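Local structure of probable host range protein 2-3 (Myxoma virus, 5CZ3) at residues 20-25 with 137-142; 66-71 with 99-104. The protein is probably a poxvirus host-range factor of the C7 family that supports multiplication of the virus in different cell types. All coordinates share one frame; numbering follows the deposited sequence.

Contact 1: 20-25 with 137-142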
# COMPACT_ATOMS: atom_id res chain seq x y z
N VAL A 20 10.32 6.67 1.69
CA VAL A 20 9.52 6.89 0.50
C VAL A 20 8.03 6.89 0.82
O VAL A 20 7.54 6.00 1.52
CB VAL A 20 9.82 5.83 -0.58
CG1 VAL A 20 8.81 5.91 -1.72
CG2 VAL A 20 11.24 5.98 -1.10
N SER A 21 7.31 7.88 0.31
CA SER A 21 5.87 7.97 0.51
C SER A 21 5.11 7.64 -0.77
O SER A 21 5.11 8.44 -1.71
CB SER A 21 5.47 9.36 1.01
OG SER A 21 5.99 9.62 2.30
N ILE A 22 4.48 6.48 -0.81
CA ILE A 22 3.58 6.14 -1.91
C ILE A 22 2.17 6.54 -1.51
O ILE A 22 1.48 5.81 -0.80
CB ILE A 22 3.63 4.64 -2.24
CG1 ILE A 22 5.07 4.17 -2.42
CG2 ILE A 22 2.83 4.35 -3.50
CD1 ILE A 22 5.21 2.68 -2.61
N LYS A 23 1.74 7.71 -1.97
CA LYS A 23 0.50 8.31 -1.49
C LYS A 23 -0.67 8.13 -2.44
O LYS A 23 -0.49 7.99 -3.66
CB LYS A 23 0.72 9.80 -1.21
CG LYS A 23 1.92 10.07 -0.32
CD LYS A 23 1.80 11.42 0.37
CE LYS A 23 0.79 11.37 1.49
NZ LYS A 23 0.72 12.65 2.24
N HIS A 24 -1.88 8.13 -1.87
CA HIS A 24 -3.13 8.00 -2.62
C HIS A 24 -3.14 6.74 -3.48
O HIS A 24 -3.47 6.78 -4.66
CB HIS A 24 -3.36 9.24 -3.49
CG HIS A 24 -3.53 10.51 -2.70
ND1 HIS A 24 -4.06 11.65 -3.25
CD2 HIS A 24 -3.25 10.80 -1.41
CE1 HIS A 24 -4.09 12.60 -2.33
NE2 HIS A 24 -3.61 12.11 -1.21
N VAL A 25 -2.80 5.62 -2.85
CA VAL A 25 -2.78 4.32 -3.52
C VAL A 25 -4.19 3.83 -3.82
O VAL A 25 -4.42 3.07 -4.75
CB VAL A 25 -2.03 3.28 -2.66
CG1 VAL A 25 -1.96 1.94 -3.36
CG2 VAL A 25 -0.63 3.78 -2.35
N THR A 137 -2.47 8.03 -7.77
CA THR A 137 -1.32 7.85 -6.89
C THR A 137 -0.09 8.64 -7.35
O THR A 137 0.11 8.88 -8.54
CB THR A 137 -0.94 6.36 -6.79
OG1 THR A 137 0.08 6.19 -5.80
CG2 THR A 137 -0.45 5.82 -8.12
N TYR A 138 0.71 9.05 -6.38
CA TYR A 138 1.97 9.73 -6.65
C TYR A 138 2.98 9.36 -5.57
O TYR A 138 2.60 8.96 -4.47
CB TYR A 138 1.77 11.25 -6.71
CG TYR A 138 1.39 11.89 -5.40
CD1 TYR A 138 0.06 11.97 -5.00
CD2 TYR A 138 2.36 12.43 -4.56
CE1 TYR A 138 -0.29 12.56 -3.80
CE2 TYR A 138 2.02 13.02 -3.36
CZ TYR A 138 0.69 13.09 -2.98
OH TYR A 138 0.35 13.67 -1.79
N ILE A 139 4.26 9.50 -5.88
CA ILE A 139 5.31 9.12 -4.95
C ILE A 139 6.17 10.30 -4.52
O ILE A 139 6.79 10.96 -5.35
CB ILE A 139 6.22 8.03 -5.54
CG1 ILE A 139 5.40 6.79 -5.90
CG2 ILE A 139 7.31 7.66 -4.55
CD1 ILE A 139 6.21 5.69 -6.56
N ASP A 140 6.20 10.56 -3.22
CA ASP A 140 7.11 11.55 -2.66
C ASP A 140 8.39 10.86 -2.20
O ASP A 140 8.34 9.90 -1.44
CB ASP A 140 6.46 12.30 -1.50
CG ASP A 140 5.42 13.31 -1.95
OD1 ASP A 140 5.56 13.84 -3.07
OD2 ASP A 140 4.46 13.57 -1.19
N PRO A 141 9.55 11.37 -2.65
CA PRO A 141 10.85 10.79 -2.28
C PRO A 141 11.25 11.13 -0.85
O PRO A 141 12.43 11.31 -0.56
CB PRO A 141 11.80 11.44 -3.28
CG PRO A 141 11.17 12.76 -3.59
CD PRO A 141 9.69 12.52 -3.56
N PHE A 142 10.26 11.20 0.04
CA PHE A 142 10.49 11.55 1.43
C PHE A 142 9.33 11.09 2.30
O PHE A 142 8.31 10.62 1.78
CB PHE A 142 10.69 13.06 1.59
CG PHE A 142 9.61 13.88 0.93
CD1 PHE A 142 8.38 14.07 1.54
CD2 PHE A 142 9.83 14.47 -0.31
CE1 PHE A 142 7.39 14.81 0.94
CE2 PHE A 142 8.84 15.22 -0.92
CZ PHE A 142 7.62 15.39 -0.29
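Strands 20-23 and 138-140 run antiparallel at 159°, their axes 4.7 Å apart, with Ser21-Asp140 and Lys23-Tyr138 as hydrogen-bonded pairs and Ile22-Ile139 as the non-hydrogen-bonded pair between them. At one end of the ladder Lys23 O accepts twice: from Tyr138 N in the carbonyl plane, and from Thr137 OG1 (2.9 Å to Lys23 O), which arrives from above that plane. At the other, Ser21 OG sits on an in-plane lone pair of Phe142 O, 2.6 Å away, and so ties down the chain just past the strand. Strand 138-140 is the edge of the antiparallel sheet of the β-sandwich, and Ile22 and Ile139 face inward onto Phe118 of the opposing sheet; Val20 CG1 closes on Ile139 CG2 at 3.6 Å. The other face carries Tyr138, whose crowded chi1 of 67° swings the ring back over strand 20-23. Lys23 CB lies over one face of this ring, a CH-pi contact 4.0 Å from the centroid, and Lys23 CD reaches the phenol OH; the lysine then bends at chi3, its NZ salt-bridged to Asp147. Tyr138 CE1 points edge-to-face into the centre of the His24 ring, the planes 73° apart.

Contact 2: 66-71 with 99-104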
# COMPACT_ATOMS: atom_id res chain seq x y z
N ILE A 66 -6.75 -5.91 4.88
CA ILE A 66 -5.68 -5.83 3.88
C ILE A 66 -4.81 -7.07 3.98
O ILE A 66 -4.31 -7.41 5.05
CB ILE A 66 -4.79 -4.58 4.07
CG1 ILE A 66 -5.62 -3.31 3.94
CG2 ILE A 66 -3.66 -4.59 3.06
CD1 ILE A 66 -4.79 -2.04 3.93
N HIS A 67 -4.64 -7.76 2.86
CA HIS A 67 -3.78 -8.94 2.82
C HIS A 67 -2.54 -8.66 1.98
O HIS A 67 -2.47 -7.65 1.27
CB HIS A 67 -4.54 -10.15 2.27
CG HIS A 67 -5.77 -10.48 3.05
ND1 HIS A 67 -7.04 -10.32 2.53
CD2 HIS A 67 -5.94 -10.95 4.30
CE1 HIS A 67 -7.93 -10.68 3.43
NE2 HIS A 67 -7.29 -11.07 4.51
N MET A 68 -1.56 -9.55 2.05
CA MET A 68 -0.32 -9.37 1.31
C MET A 68 0.37 -10.69 0.99
O MET A 68 0.39 -11.61 1.81
CB MET A 68 0.64 -8.46 2.08
CG MET A 68 2.03 -8.35 1.48
SD MET A 68 3.25 -7.72 2.65
CE MET A 68 4.71 -7.68 1.62
N ARG A 69 0.92 -10.78 -0.22
CA ARG A 69 1.78 -11.89 -0.58
C ARG A 69 3.13 -11.39 -1.07
O ARG A 69 3.19 -10.55 -1.97
CB ARG A 69 1.13 -12.76 -1.66
CG ARG A 69 -0.09 -13.54 -1.19
CD ARG A 69 -0.42 -14.65 -2.16
NE ARG A 69 -1.61 -15.39 -1.75
CZ ARG A 69 -1.58 -16.52 -1.05
NH1 ARG A 69 -0.41 -17.04 -0.68
NH2 ARG A 69 -2.71 -17.13 -0.72
N LEU A 70 4.19 -11.90 -0.47
CA LEU A 70 5.55 -11.60 -0.93
C LEU A 70 6.09 -12.79 -1.70
O LEU A 70 6.32 -13.86 -1.13
CB LEU A 70 6.46 -11.27 0.25
CG LEU A 70 7.90 -10.91 -0.12
CD1 LEU A 70 7.94 -9.59 -0.88
CD2 LEU A 70 8.79 -10.85 1.12
N ASN A 71 6.30 -12.60 -3.00
CA ASN A 71 6.76 -13.66 -3.89
C ASN A 71 5.88 -14.90 -3.81
O ASN A 71 6.37 -16.03 -3.85
CB ASN A 71 8.21 -14.03 -3.58
CG ASN A 71 9.17 -12.87 -3.82
OD1 ASN A 71 8.95 -12.04 -4.70
ND2 ASN A 71 10.24 -12.83 -3.04
N ALA A 99 12.25 -8.77 -4.91
CA ALA A 99 10.99 -9.36 -4.49
C ALA A 99 9.79 -8.55 -4.96
O ALA A 99 9.89 -7.35 -5.18
CB ALA A 99 10.96 -9.52 -2.98
N LEU A 100 8.66 -9.23 -5.11
CA LEU A 100 7.42 -8.56 -5.47
C LEU A 100 6.43 -8.63 -4.31
O LEU A 100 6.13 -9.71 -3.80
CB LEU A 100 6.81 -9.20 -6.73
CG LEU A 100 5.42 -8.73 -7.14
CD1 LEU A 100 5.34 -7.22 -7.25
CD2 LEU A 100 5.03 -9.38 -8.46
N ALA A 101 5.93 -7.47 -3.91
CA ALA A 101 4.97 -7.40 -2.81
C ALA A 101 3.59 -7.01 -3.33
O ALA A 101 3.42 -5.95 -3.93
CB ALA A 101 5.44 -6.42 -1.76
N ARG A 102 2.61 -7.88 -3.11
CA ARG A 102 1.25 -7.62 -3.54
C ARG A 102 0.30 -7.40 -2.37
O ARG A 102 0.05 -8.33 -1.60
CB ARG A 102 0.73 -8.77 -4.41
CG ARG A 102 1.43 -8.93 -5.74
CD ARG A 102 0.61 -9.82 -6.66
NE ARG A 102 0.88 -9.57 -8.07
CZ ARG A 102 1.69 -10.30 -8.82
NH1 ARG A 102 2.32 -11.34 -8.29
NH2 ARG A 102 1.88 -9.99 -10.09
N PHE A 103 -0.22 -6.19 -2.24
CA PHE A 103 -1.28 -5.92 -1.27
C PHE A 103 -2.63 -6.02 -1.97
O PHE A 103 -2.75 -5.64 -3.13
CB PHE A 103 -1.09 -4.55 -0.63
CG PHE A 103 0.11 -4.46 0.27
CD1 PHE A 103 0.04 -4.87 1.59
CD2 PHE A 103 1.31 -3.96 -0.21
CE1 PHE A 103 1.15 -4.79 2.41
CE2 PHE A 103 2.42 -3.88 0.61
CZ PHE A 103 2.34 -4.30 1.92
N TYR A 104 -3.63 -6.53 -1.27
CA TYR A 104 -4.94 -6.74 -1.88
C TYR A 104 -6.05 -6.91 -0.85
O TYR A 104 -5.84 -7.44 0.24
CB TYR A 104 -4.91 -7.95 -2.81
CG TYR A 104 -4.55 -9.26 -2.12
CD1 TYR A 104 -3.22 -9.60 -1.89
CD2 TYR A 104 -5.53 -10.15 -1.72
CE1 TYR A 104 -2.89 -10.79 -1.27
CE2 TYR A 104 -5.21 -11.34 -1.10
CZ TYR A 104 -3.88 -11.66 -0.88
OH TYR A 104 -3.55 -12.84 -0.26
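An antiparallel strand pair in the mixed sheet of the β-sandwich brings 66-71 against 99-104, with strand 73-75 flanking it on one side and strand 34-40 on the other. The axes run 4.7 Å apart at 164°. His67 with Tyr104 and Arg69 with Arg102 are hydrogen-bonded pairs, each closed by two N-H...O bonds; Arg69 N to Arg102 O measures 2.9 Å. Where strand 67-70 ends, Asn71 continues the pattern with main chain and side chain together: its backbone N donates to Leu100 O, while OD1 takes the place of a backbone carbonyl and receives Leu100 N at 2.9 Å in a nearly straight bond, the donor coming from above the plane of the side-chain carbonyl.

Met68, Leu70, Ala101 and Phe103 share the inner face. Met68 is extended throughout, with CG anti to the backbone N, so that it runs alongside Phe103: CG lies over one ring face, SD comes obliquely to within 3.6 Å of Phe103 CE1, a Met-aromatic contact, and CE ends on Ala101 CB. Leu70 CD1 drops between Ala99 CB and Ala101 CB. Ile93 of the opposing sheet packs on Met68 and Leu70.

On the outer face Tyr104, in the crowded rotamer with chi1 60°, leans across strand 67-70. Its ring takes His67 CB over one face, 3.8 Å from the centroid, and meets Arg69 CG at its edge. The Arg69 guanidinium lies almost parallel to the phenol ring (5° between planes) but beyond its rim, with NE 3.5 Å from Tyr104 OH, and NH1 is hydrogen-bonded to Gly72 O. An apolar layer of Ile66, Met68, Leu70, Ala101 and Phe103 turned toward the opposing sheet, with His67, Arg69, Arg102 and Tyr104 on the other side, is the two-faced pattern of a β-sandwich sheet.

Contacts 1 and 2 lie on opposite sides of the chain's centre, about 18 Å apart centre to centre, and hold no strand in common. Each is an antiparallel pair with one face turned into the sandwich, contact 1 in the purely antiparallel sheet and contact 2 in the mixed one, so both are partly buried. Contact 1 secures an edge strand, and hydroxyl groups add to its short backbone ladder; contact 2 sits further inside its sheet and has a longer ladder, prolonged by an amide. The inward side is branched aliphatic in 20-25 with 137-142, whereas 66-71 with 99-104 adds thioether and phenyl to aliphatic groups. Outward, both lean a tyrosine across the partner strand, beside a lysine or an arginine.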